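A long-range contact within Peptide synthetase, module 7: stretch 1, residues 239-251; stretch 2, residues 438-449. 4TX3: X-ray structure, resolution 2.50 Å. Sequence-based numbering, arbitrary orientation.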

# COMPACT_ATOMS: atom_id res chain seq x y z
N ALA B 239 15.40 -7.23 22.82
CA ALA B 239 13.96 -7.22 22.58
C ALA B 239 13.25 -6.56 23.73
O ALA B 239 13.83 -6.29 24.78
N LEU B 240 11.96 -6.34 23.54
CA LEU B 240 11.21 -5.52 24.46
C LEU B 240 9.73 -5.74 24.17
O LEU B 240 9.33 -5.69 23.00
N ARG B 241 8.94 -5.98 25.21
CA ARG B 241 7.49 -6.08 25.04
C ARG B 241 6.71 -5.29 26.09
O ARG B 241 7.08 -5.28 27.25
N LEU B 242 5.63 -4.64 25.65
CA LEU B 242 4.56 -4.11 26.50
C LEU B 242 3.28 -4.91 26.27
O LEU B 242 2.82 -5.01 25.13
N ASP B 243 2.70 -5.48 27.32
CA ASP B 243 1.56 -6.40 27.17
C ASP B 243 0.32 -5.66 26.65
O ASP B 243 0.28 -4.44 26.67
N ALA B 244 -0.69 -6.42 26.21
CA ALA B 244 -1.85 -5.85 25.53
C ALA B 244 -2.70 -4.94 26.42
O ALA B 244 -3.11 -3.85 26.00
N GLY B 245 -2.97 -5.40 27.64
CA GLY B 245 -3.73 -4.62 28.61
C GLY B 245 -3.17 -3.22 28.87
O GLY B 245 -3.88 -2.23 28.67
N PRO B 246 -1.91 -3.13 29.33
CA PRO B 246 -1.25 -1.84 29.50
C PRO B 246 -1.23 -1.03 28.20
O PRO B 246 -1.47 0.18 28.22
N HIS B 247 -0.95 -1.70 27.08
CA HIS B 247 -0.99 -1.05 25.78
C HIS B 247 -2.36 -0.37 25.57
O HIS B 247 -2.43 0.77 25.12
N ALA B 248 -3.44 -1.05 25.95
CA ALA B 248 -4.78 -0.52 25.73
C ALA B 248 -5.15 0.58 26.74
O ALA B 248 -5.83 1.55 26.39
N ARG B 249 -4.71 0.43 27.98
CA ARG B 249 -4.91 1.49 28.99
C ARG B 249 -4.20 2.79 28.61
O ARG B 249 -4.73 3.88 28.86
N LEU B 250 -3.00 2.67 28.05
CA LEU B 250 -2.26 3.82 27.56
C LEU B 250 -3.03 4.55 26.47
O LEU B 250 -3.02 5.77 26.40
N ALA B 251 -3.69 3.78 25.61
CA ALA B 251 -4.47 4.35 24.54
C ALA B 251 -5.70 5.11 25.06
O ALA B 251 -6.17 6.03 24.43
N ARG B 438 13.28 -1.07 31.92
CA ARG B 438 12.76 0.08 32.65
C ARG B 438 11.75 0.88 31.81
O ARG B 438 10.74 1.37 32.34
N LEU B 439 11.98 0.97 30.50
CA LEU B 439 11.03 1.68 29.65
C LEU B 439 9.69 0.96 29.68
O LEU B 439 8.64 1.62 29.75
N VAL B 440 9.71 -0.37 29.67
CA VAL B 440 8.46 -1.14 29.80
C VAL B 440 7.78 -0.87 31.14
O VAL B 440 6.56 -0.67 31.21
N ARG B 441 8.58 -0.84 32.21
CA ARG B 441 8.04 -0.55 33.54
C ARG B 441 7.43 0.84 33.62
O ARG B 441 6.33 1.00 34.16
N VAL B 442 8.13 1.83 33.08
CA VAL B 442 7.59 3.19 33.08
C VAL B 442 6.27 3.21 32.33
O VAL B 442 5.30 3.80 32.79
N LEU B 443 6.24 2.57 31.17
CA LEU B 443 5.01 2.50 30.38
C LEU B 443 3.86 1.80 31.13
O LEU B 443 2.71 2.25 31.07
N GLU B 444 4.15 0.74 31.88
CA GLU B 444 3.09 0.11 32.68
C GLU B 444 2.52 1.03 33.78
O GLU B 444 1.30 1.26 33.83
N GLN B 445 3.40 1.57 34.64
CA GLN B 445 2.99 2.49 35.72
C GLN B 445 2.17 3.66 35.22
O GLN B 445 1.16 4.06 35.80
N VAL B 446 2.64 4.23 34.13
CA VAL B 446 2.06 5.45 33.62
C VAL B 446 0.71 5.11 32.97
O VAL B 446 -0.23 5.90 33.00
N ALA B 447 0.61 3.90 32.43
CA ALA B 447 -0.67 3.40 31.90
C ALA B 447 -1.73 3.25 32.99
O ALA B 447 -2.87 3.65 32.80
N GLU B 448 -1.35 2.66 34.11
CA GLU B 448 -2.30 2.52 35.21
C GLU B 448 -2.56 3.86 35.92
O GLU B 448 -3.70 4.16 36.29
N ASP B 449 -1.51 4.67 36.08
CA ASP B 449 -1.61 5.92 36.83
C ASP B 449 -1.05 7.12 36.06
O ASP B 449 0.07 7.57 36.31

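The contact between the strand and helix of residues 239-251 and the helix of residues 438-448 is mainly apolar and buries 584 Å², summed over both sides. The strand runs nearly parallel to helix 438-448, with 9° between their directions, whereas helix 244-251 crosses it at 54°; the axis of each approaches that of helix 438-448 to 8.4 Å. No direct hydrogen bond joins the two stretches; apolar packing is accompanied by two bridging waters.

At the strand end, Leu 240 (chi1 t, chi2 t) points toward the helix and meets Val 440, with Leu 240 CG 3.8 Å from Val 440 CG2. Its CD1 also lies 4.4 Å from CD2 of Leu 439. Val 440 (chi1 t) points toward the strand and is also close to its backbone: Val 440 CG1 sits 3.3 Å from the carbonyl O of Arg 241. Leu 242 leaves its backbone sideways, but its t, p rotamer brings CD1 nearer the helix, 4.2 Å from Leu 443 CB and 3.8 Å from Glu 444 CG. The aliphatic part of the glutamate thus contributes to the packing, and Pro 246, pointing toward the helix, places its CB 4.5 Å from Glu 444 CG.

Between the helices, the backbones come closest at Leu 250 and Ala 447, whose CA atoms are 4.6 Å apart. Ala 447 CB points toward the first stretch, 3.7 Å from Pro 246 O and 3.9 Å from Leu 250 CG. Leu 250, with chi1 off the wells at -108° and chi2 t, starts sideways yet reaches inward: its CD1 lies 3.7 Å from Leu 443 CD2 and its CD2 4.0 Å from Val 446 CG1. Leu 443 (m, t) therefore packs against both Leu 242 and Leu 250, linking the strand and helix contacts.

The polar contacts are few. Arg 249 (chi1 m, chi2 and chi3 between wells at -93° and -107°) points toward the second helix, its CB 4.2 Å from Ala 447 CB, and one face of its guanidinium is covered by Ala 447 O and Glu 448 CA. Although Arg 249 NH2 comes within 3.2 Å of Glu 448 O, the angle is too poor for a hydrogen bond, and its 4.1 Å separation from Glu 448 OE2 is beyond a salt bridge. The Arg 241 side chain points away, and its NE forms a salt bridge with Asp 243 OD1 (3.0 Å) within its own stretch.

Water 1 accepts from Asp 243 N (2.6 Å) and donates to Glu 444 OE2 (3.0 Å). Water 2 donates to two carbonyls, its O lying 2.6 Å from Arg 249 O and 2.9 Å from Ala 447 O.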

# COMPACT_ATOMS: atom_id res chain seq x y z
CB ALA B 239 13.44 -8.64 22.37
CB LEU B 240 11.63 -4.06 24.27
CG LEU B 240 10.91 -2.83 24.80
CD1 LEU B 240 11.85 -1.68 24.60
CD2 LEU B 240 9.63 -2.57 24.05
CB ARG B 241 7.04 -7.55 25.08
CG ARG B 241 5.57 -7.71 24.67
CD ARG B 241 4.92 -9.03 25.09
NE ARG B 241 3.46 -8.90 24.98
CZ ARG B 241 2.78 -9.08 23.85
NH1 ARG B 241 3.41 -9.42 22.73
NH2 ARG B 241 1.46 -8.91 23.85
CB LEU B 242 4.31 -2.63 26.21
CG LEU B 242 3.16 -2.00 26.99
CD1 LEU B 242 3.48 -1.95 28.50
CD2 LEU B 242 2.87 -0.61 26.45
CB ASP B 243 1.24 -7.11 28.50
CG ASP B 243 2.26 -8.19 28.85
OD1 ASP B 243 2.89 -8.76 27.92
OD2 ASP B 243 2.44 -8.48 30.05
CB ALA B 244 -2.72 -6.99 24.96
CB PRO B 246 0.17 -2.22 29.91
CG PRO B 246 0.06 -3.56 30.48
CD PRO B 246 -1.03 -4.24 29.72
CB HIS B 247 -0.70 -2.06 24.67
CG HIS B 247 -0.69 -1.48 23.29
ND1 HIS B 247 -0.57 -2.25 22.16
CD2 HIS B 247 -0.79 -0.19 22.86
CE1 HIS B 247 -0.59 -1.47 21.09
NE2 HIS B 247 -0.73 -0.23 21.49
CB ALA B 248 -5.81 -1.66 25.76
CB ARG B 249 -4.43 1.03 30.37
CG ARG B 249 -5.49 0.30 31.17
CD ARG B 249 -6.26 1.25 32.06
NE ARG B 249 -5.92 1.10 33.47
CZ ARG B 249 -6.15 2.03 34.39
NH1 ARG B 249 -6.70 3.19 34.04
NH2 ARG B 249 -5.80 1.81 35.65
CB LEU B 250 -0.91 3.40 27.01
CG LEU B 250 0.34 3.75 27.81
CD1 LEU B 250 1.53 3.42 26.95
CD2 LEU B 250 0.34 5.21 28.23
CB ALA B 251 -4.90 3.26 23.56
CB ARG B 438 13.91 0.97 33.12
CG ARG B 438 14.44 0.49 34.45
CD ARG B 438 15.85 0.91 34.74
NE ARG B 438 16.26 0.41 36.04
CZ ARG B 438 17.52 0.34 36.46
NH1 ARG B 438 18.52 0.74 35.68
NH2 ARG B 438 17.80 -0.14 37.67
CB LEU B 439 11.56 1.82 28.21
CG LEU B 439 10.52 2.44 27.26
CD1 LEU B 439 10.10 3.86 27.69
CD2 LEU B 439 11.00 2.43 25.82
CB VAL B 440 8.70 -2.67 29.63
CG1 VAL B 440 7.42 -3.44 29.91
CG2 VAL B 440 9.23 -2.98 28.24
CB ARG B 441 9.12 -0.73 34.61
CG ARG B 441 9.56 -2.19 34.73
CD ARG B 441 9.57 -2.71 36.17
NE ARG B 441 8.39 -2.35 36.97
CZ ARG B 441 8.46 -1.79 38.18
NH1 ARG B 441 9.65 -1.52 38.73
NH2 ARG B 441 7.34 -1.50 38.85
CB VAL B 442 8.57 4.21 32.45
CG1 VAL B 442 7.88 5.54 32.16
CG2 VAL B 442 9.77 4.41 33.34
CB LEU B 443 5.27 1.82 29.04
CG LEU B 443 6.06 2.75 28.11
CD1 LEU B 443 6.86 1.96 27.11
CD2 LEU B 443 5.14 3.74 27.40
CB GLU B 444 3.61 -1.19 33.30
CG GLU B 444 3.95 -2.26 32.28
CD GLU B 444 4.80 -3.38 32.86
OE1 GLU B 444 5.39 -3.18 33.95
OE2 GLU B 444 4.87 -4.46 32.24
CB GLN B 445 4.21 3.03 36.47
CG GLN B 445 5.15 1.96 36.95
CD GLN B 445 6.47 2.53 37.43
OE1 GLN B 445 6.51 3.60 38.05
NE2 GLN B 445 7.55 1.83 37.15
CB VAL B 446 3.08 6.12 32.65
CG1 VAL B 446 2.47 6.48 31.35
CG2 VAL B 446 3.76 7.32 33.33
CB ALA B 447 -0.48 2.09 31.20
CB GLU B 448 -1.79 1.47 36.21
CG GLU B 448 -2.35 1.67 37.62
CD GLU B 448 -2.67 0.37 38.33
OE1 GLU B 448 -1.78 -0.51 38.40
OE2 GLU B 448 -3.82 0.21 38.82
CB ASP B 449 -0.87 5.78 38.15
CG ASP B 449 -0.96 7.02 39.00
OD1 ASP B 449 -1.88 7.86 38.76
OD2 ASP B 449 -0.09 7.15 39.90
O HOH W 1 4.04 -5.56 29.56
O HOH W 2 -4.07 5.42 30.87